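Local coordinates for protein exodeoxyribonuclease III (Neisseria meningitidis, PDB 2JC4) that probably degrades double-stranded DNA from its 3' ends as a magnesium- or manganese-dependent exonuclease of the AP/ExoA repair family, at residues 100-105 and 139-144; 145-150 and 216-221. All blocks are in the same frame, centred on the assembly; numbering follows the deposited sequence.

Contact 1 of 2, residues 100-105 and 139-144; sequences RVINVY and GKLVLL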
loop_
_atom_site.group_PDB
_atom_site.type_symbol
_atom_site.label_atom_id
_atom_site.label_comp_id
_atom_site.label_asym_id
_atom_site.label_seq_id
_atom_site.Cartn_x
_atom_site.Cartn_y
_atom_site.Cartn_z
ATOM N N ARG A 100 13.925 -5.457 -2.254
ATOM C CA ARG A 100 13.717 -4.013 -2.203
ATOM C C ARG A 100 12.215 -3.792 -2.024
ATOM O O ARG A 100 11.420 -4.189 -2.894
ATOM C CB ARG A 100 14.197 -3.358 -3.511
ATOM C CG ARG A 100 14.243 -1.847 -3.465
ATOM C CD ARG A 100 15.205 -1.350 -2.356
ATOM N NE ARG A 100 15.392 0.091 -2.439
ATOM C CZ ARG A 100 16.019 0.834 -1.527
ATOM N NH1 ARG A 100 16.542 0.276 -0.443
ATOM N NH2 ARG A 100 16.108 2.148 -1.713
ATOM N N VAL A 101 11.845 -3.130 -0.924
ATOM C CA VAL A 101 10.450 -2.901 -0.592
ATOM C C VAL A 101 10.198 -1.401 -0.760
ATOM O O VAL A 101 10.821 -0.597 -0.118
ATOM C CB VAL A 101 10.163 -3.328 0.848
ATOM C CG1 VAL A 101 8.723 -2.916 1.307
ATOM C CG2 VAL A 101 10.379 -4.827 0.990
ATOM N N ILE A 102 9.299 -1.027 -1.650
ATOM C CA ILE A 102 8.912 0.388 -1.757
ATOM C C ILE A 102 7.456 0.543 -1.296
ATOM O O ILE A 102 6.561 0.069 -1.978
ATOM C CB ILE A 102 9.119 0.910 -3.228
ATOM C CG1 ILE A 102 10.563 0.590 -3.711
ATOM C CG2 ILE A 102 8.687 2.392 -3.353
ATOM C CD1 ILE A 102 10.804 0.868 -5.211
ATOM N N ASN A 103 7.229 1.215 -0.152
ATOM C CA ASN A 103 5.897 1.391 0.415
ATOM C C ASN A 103 5.366 2.779 0.032
ATOM O O ASN A 103 6.039 3.786 0.254
ATOM C CB ASN A 103 6.008 1.268 1.938
ATOM C CG ASN A 103 4.702 1.542 2.673
ATOM O OD1 ASN A 103 3.610 1.436 2.106
ATOM N ND2 ASN A 103 4.817 1.864 3.973
ATOM N N VAL A 104 4.151 2.826 -0.505
ATOM C CA VAL A 104 3.541 4.064 -0.947
ATOM C C VAL A 104 2.172 4.292 -0.297
ATOM O O VAL A 104 1.359 3.375 -0.168
ATOM C CB VAL A 104 3.399 4.081 -2.515
ATOM C CG1 VAL A 104 4.752 4.296 -3.171
ATOM C CG2 VAL A 104 2.670 2.772 -3.093
ATOM N N TYR A 105 1.936 5.523 0.108
ATOM C CA TYR A 105 0.596 5.982 0.391
ATOM C C TYR A 105 0.309 7.025 -0.703
ATOM O O TYR A 105 0.728 8.191 -0.583
ATOM C CB TYR A 105 0.477 6.592 1.818
ATOM C CG TYR A 105 -0.859 7.267 1.949
ATOM C CD1 TYR A 105 -2.020 6.581 1.578
ATOM C CD2 TYR A 105 -0.972 8.617 2.357
ATOM C CE1 TYR A 105 -3.288 7.207 1.643
ATOM C CE2 TYR A 105 -2.248 9.240 2.438
ATOM C CZ TYR A 105 -3.379 8.524 2.052
ATOM O OH TYR A 105 -4.638 9.104 2.056
ATOM N N GLY A 139 16.655 -7.070 -8.499
ATOM C CA GLY A 139 15.862 -8.110 -9.204
ATOM C C GLY A 139 14.679 -8.552 -8.339
ATOM O O GLY A 139 13.615 -8.943 -8.846
ATOM N N LYS A 140 14.849 -8.487 -7.021
ATOM C CA LYS A 140 13.707 -8.787 -6.173
ATOM C C LYS A 140 13.175 -7.431 -5.692
ATOM O O LYS A 140 13.810 -6.756 -4.903
ATOM C CB LYS A 140 14.116 -9.703 -5.034
ATOM C CG LYS A 140 14.506 -11.081 -5.516
ATOM C CD LYS A 140 14.885 -11.956 -4.330
ATOM C CE LYS A 140 15.132 -13.420 -4.760
ATOM N NZ LYS A 140 15.531 -14.230 -3.568
ATOM N N LEU A 141 12.038 -7.008 -6.233
ATOM C CA LEU A 141 11.510 -5.699 -5.845
ATOM C C LEU A 141 10.002 -5.782 -5.676
ATOM O O LEU A 141 9.335 -6.439 -6.460
ATOM C CB LEU A 141 11.946 -4.605 -6.841
ATOM C CG LEU A 141 11.426 -3.162 -6.582
ATOM C CD1 LEU A 141 12.525 -2.099 -6.912
ATOM C CD2 LEU A 141 10.079 -2.867 -7.315
ATOM N N VAL A 142 9.497 -5.151 -4.612
ATOM C CA VAL A 142 8.043 -5.105 -4.332
ATOM C C VAL A 142 7.623 -3.668 -4.136
ATOM O O VAL A 142 8.111 -2.986 -3.235
ATOM C CB VAL A 142 7.633 -5.959 -3.084
ATOM C CG1 VAL A 142 6.143 -5.949 -2.893
ATOM C CG2 VAL A 142 8.046 -7.418 -3.246
ATOM N N LEU A 143 6.713 -3.202 -4.982
ATOM C CA LEU A 143 6.120 -1.872 -4.830
ATOM C C LEU A 143 4.693 -2.064 -4.354
ATOM O O LEU A 143 3.868 -2.624 -5.089
ATOM C CB LEU A 143 6.149 -1.091 -6.175
ATOM C CG LEU A 143 5.287 0.193 -6.294
ATOM C CD1 LEU A 143 5.864 1.279 -5.401
ATOM C CD2 LEU A 143 5.149 0.710 -7.743
ATOM N N LEU A 144 4.387 -1.634 -3.128
ATOM C CA LEU A 144 3.070 -1.955 -2.545
ATOM C C LEU A 144 2.533 -0.836 -1.696
ATOM O O LEU A 144 3.284 0.053 -1.271
ATOM C CB LEU A 144 3.102 -3.278 -1.729
ATOM C CG LEU A 144 3.788 -3.304 -0.333
ATOM C CD1 LEU A 144 3.786 -4.720 0.213
ATOM C CD2 LEU A 144 5.258 -2.746 -0.334
#
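Strand 100-105 and strand 141-144 run parallel, 11° apart, with Arg100 beside Leu141 and Asn103 beside Leu144. Five backbone hydrogen bonds join them: Arg100 N and Ile102 N donate to Lys140 O and Val142 O, Val142 N and Leu144 N reply to Arg100 O and Ile102 O, and Val104 N closes the ladder on Leu144 O. Leu141 CA and Leu143 CA add CA-H...O contacts to Arg100 O and Ile102 O.

Arg100, Ile102, Leu141 and Leu143 share the face covered by helix 115-135. Here Leu141 CD1 is the meeting point, touching Ile102 CD1 at 3.8 Å and the aliphatic Arg100 CG at 3.9 Å. Two residues on, on the same face, Leu143 CD1 lies 3.7 Å from Ile102 CG2, while Val104 CG1 comes across it at about a right angle, 3.9 Å away. Arg100 lends the core only its methylenes: a bend at chi2 (60°) leads the guanidinium away to a salt bridge with Glu134 and hydrogen bonds to the backbone Asp75 O and to Thr95 OG1.

Val101, Asn103, Val142 and Leu144 occupy the face turned to strands 2-7 and 29-33. Leu144 CG stands between its own backbone N and carbonyl carbon (chi1 74°), which brings CD2 back over the neighbouring strand, 3.5 Å from Ile102 O and 3.8 Å from Val101 CG1. Asn103 suits this inner face because its amide is bonded at both ends, to Gln33 and to Leu32 O.

Branched aliphatic residues make most of the packing on both faces of a beta-alpha-beta unit in the layered DNase I-like fold, with helix on one side and the second sheet on the other. Polar groups are admitted where bonds satisfy them, and strand 99-105 ends in Tyr105, a predicted active-site residue.

Contact 2 of 2, residues 145-150 and 216-221; sequences GDFNIA and IDHILV
Gly145 and His218 form an antiparallel hydrogen-bonded pair; in the next pair Asp217 OD1 lies against Asp146 CB at 3.3 Å, the carboxylate planes 46° apart. Gly145 has backbone angles at which a side chain would collide with the preceding carbonyl oxygen, so glycine fits this corner where the chain leaves its strand.

The tight part lies around Ile216, Phe147 and His218. Ile216 O accepts Phe147 N at 2.8 Å and, weakly, Asn148 N. Ile216 points into the loop, CG2 3.6 Å from Ile149 C and CD1 3.8 Å from Asp146 OD1. The two rings meet obliquely, planes 42° apart, Phe147 CD1 lying 3.5 Å from His218 CD2, at the imidazole's edge; His218 O lies in the phenyl plane. A nearly straight bond of 2.8 Å from His218 NE2 to Ile149 O, in the ring plane, fixes the imidazole. Leu220 CG meets Phe147 CZ tip to tip, 3.9 Å apart.

The Ala150 end is looser, its CB 4.1 Å from Ile216 CG2. The polar, site-facing side is separate: Asp146 CG, anti to the backbone N (chi1 178°), places OD1 to accept Asn148 N in an Asx turn, shaping the loop that bears both predicted metal-binding residues. Asp146 OD2 bonds to Asn7, Asn148 ND2 to Cys106 O, and Asp217 OD2 to His247, consistent with orienting that predicted proton acceptor.

Helix 170-180 packs Leu179 on Phe147 and Phe176 on His218, Ile149 and Leu220; strand 250-254 lies against Asp217 and Ile219, and strand 99-105 against Asp146, Phe147 and Asn148.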
loop_
_atom_site.group_PDB
_atom_site.type_symbol
_atom_site.label_atom_id
_atom_site.label_comp_id
_atom_site.label_asym_id
_atom_site.label_seq_id
_atom_site.Cartn_x
_atom_site.Cartn_y
_atom_site.Cartn_z
ATOM N N GLY A 145 1.221 -0.854 -1.452
ATOM C CA GLY A 145 0.629 0.202 -0.641
ATOM C C GLY A 145 -0.778 0.521 -1.104
ATOM O O GLY A 145 -1.437 -0.293 -1.760
ATOM N N ASP A 146 -1.246 1.696 -0.688
ATOM C CA ASP A 146 -2.556 2.181 -1.053
ATOM C C ASP A 146 -2.309 3.048 -2.255
ATOM O O ASP A 146 -1.680 4.104 -2.146
ATOM C CB ASP A 146 -3.099 2.992 0.105
ATOM C CG ASP A 146 -4.462 3.601 -0.179
ATOM O OD1 ASP A 146 -5.002 3.447 -1.308
ATOM O OD2 ASP A 146 -4.985 4.212 0.775
ATOM N N PHE A 147 -2.761 2.581 -3.423
ATOM C CA PHE A 147 -2.523 3.287 -4.664
ATOM C C PHE A 147 -3.672 4.248 -4.935
ATOM O O PHE A 147 -3.514 5.124 -5.755
ATOM C CB PHE A 147 -2.348 2.323 -5.859
ATOM C CG PHE A 147 -1.062 1.568 -5.829
ATOM C CD1 PHE A 147 -0.931 0.459 -4.979
ATOM C CD2 PHE A 147 0.026 1.953 -6.644
ATOM C CE1 PHE A 147 0.266 -0.248 -4.896
ATOM C CE2 PHE A 147 1.233 1.229 -6.579
ATOM C CZ PHE A 147 1.335 0.114 -5.705
ATOM N N ASN A 148 -4.792 4.109 -4.215
ATOM C CA ASN A 148 -5.952 4.979 -4.459
ATOM C C ASN A 148 -6.376 4.960 -5.920
ATOM O O ASN A 148 -6.907 5.924 -6.433
ATOM C CB ASN A 148 -5.661 6.419 -3.996
ATOM C CG ASN A 148 -6.065 6.649 -2.559
ATOM O OD1 ASN A 148 -7.230 6.377 -2.174
ATOM N ND2 ASN A 148 -5.132 7.134 -1.747
ATOM N N ILE A 149 -6.140 3.814 -6.564
ATOM C CA ILE A 149 -6.562 3.571 -7.938
ATOM C C ILE A 149 -7.039 2.117 -8.006
ATOM O O ILE A 149 -6.343 1.160 -7.547
ATOM C CB ILE A 149 -5.436 3.816 -8.989
ATOM C CG1 ILE A 149 -4.968 5.286 -8.999
ATOM C CG2 ILE A 149 -5.924 3.345 -10.438
ATOM C CD1 ILE A 149 -3.699 5.473 -9.839
ATOM N N ALA A 150 -8.224 1.976 -8.601
ATOM C CA ALA A 150 -8.882 0.705 -8.849
ATOM C C ALA A 150 -8.632 0.348 -10.319
ATOM O O ALA A 150 -9.164 0.992 -11.223
ATOM C CB ALA A 150 -10.371 0.851 -8.564
ATOM N N ILE A 216 -8.063 -1.021 -4.126
ATOM C CA ILE A 216 -7.083 0.065 -4.314
ATOM C C ILE A 216 -5.759 -0.157 -3.617
ATOM O O ILE A 216 -4.818 0.645 -3.797
ATOM C CB ILE A 216 -7.674 1.445 -3.892
ATOM C CG1 ILE A 216 -8.170 1.409 -2.423
ATOM C CG2 ILE A 216 -8.836 1.854 -4.900
ATOM C CD1 ILE A 216 -8.722 2.776 -1.918
ATOM N N ASP A 217 -5.685 -1.198 -2.788
ATOM C CA ASP A 217 -4.433 -1.577 -2.158
ATOM C C ASP A 217 -3.818 -2.759 -2.893
ATOM O O ASP A 217 -4.461 -3.847 -3.019
ATOM C CB ASP A 217 -4.700 -1.933 -0.690
ATOM C CG ASP A 217 -5.316 -0.773 0.072
ATOM O OD1 ASP A 217 -4.531 0.042 0.565
ATOM O OD2 ASP A 217 -6.568 -0.722 0.232
ATOM N N HIS A 218 -2.582 -2.571 -3.370
ATOM C CA HIS A 218 -2.006 -3.546 -4.343
ATOM C C HIS A 218 -0.617 -3.957 -3.948
ATOM O O HIS A 218 0.029 -3.265 -3.168
ATOM C CB HIS A 218 -1.957 -2.948 -5.766
ATOM C CG HIS A 218 -3.273 -2.404 -6.243
ATOM N ND1 HIS A 218 -4.399 -3.180 -6.328
ATOM C CD2 HIS A 218 -3.652 -1.145 -6.589
ATOM C CE1 HIS A 218 -5.418 -2.433 -6.742
ATOM N NE2 HIS A 218 -4.986 -1.192 -6.913
ATOM N N ILE A 219 -0.130 -5.058 -4.532
ATOM C CA ILE A 219 1.260 -5.489 -4.310
ATOM C C ILE A 219 1.839 -5.766 -5.700
ATOM O O ILE A 219 1.391 -6.679 -6.376
ATOM C CB ILE A 219 1.345 -6.748 -3.414
ATOM C CG1 ILE A 219 0.753 -6.449 -2.014
ATOM C CG2 ILE A 219 2.828 -7.178 -3.229
ATOM C CD1 ILE A 219 0.630 -7.651 -1.128
ATOM N N LEU A 220 2.739 -4.904 -6.153
ATOM C CA LEU A 220 3.265 -4.999 -7.522
ATOM C C LEU A 220 4.667 -5.586 -7.408
ATOM O O LEU A 220 5.469 -5.132 -6.569
ATOM C CB LEU A 220 3.269 -3.636 -8.247
ATOM C CG LEU A 220 2.005 -2.739 -8.287
ATOM C CD1 LEU A 220 2.146 -1.660 -9.370
ATOM C CD2 LEU A 220 0.735 -3.500 -8.446
ATOM N N VAL A 221 4.953 -6.627 -8.202
ATOM C CA VAL A 221 6.184 -7.406 -7.994
ATOM C C VAL A 221 7.053 -7.522 -9.272
ATOM O O VAL A 221 6.531 -7.593 -10.385
ATOM C CB VAL A 221 5.870 -8.853 -7.393
ATOM C CG1 VAL A 221 5.090 -8.747 -6.045
ATOM C CG2 VAL A 221 5.045 -9.701 -8.388
#

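Both contacts are buried and follow one another along the chain: strand 141-144, the second partner in contact 1, continues, through a corner at Gly145, into the loop 145-150 of contact 2. They belong to the same sheet, where Leu143 O probably bonds to Leu220 N and Val104 O to Asp146 N. Contact 1 is a regular parallel pairing with mostly aliphatic packing on its two faces. Contact 2, closer to the centre of the chain, begins as a short antiparallel pairing and then gives way to a polar loop whose Phe147 meets His218 of the strand. Tyr105 and Asp146 follow at the C-terminal ends of the two parallel strands, Tyr105 CE1 packed against Asp146 OD2, while Asp217 opens strand 217-221.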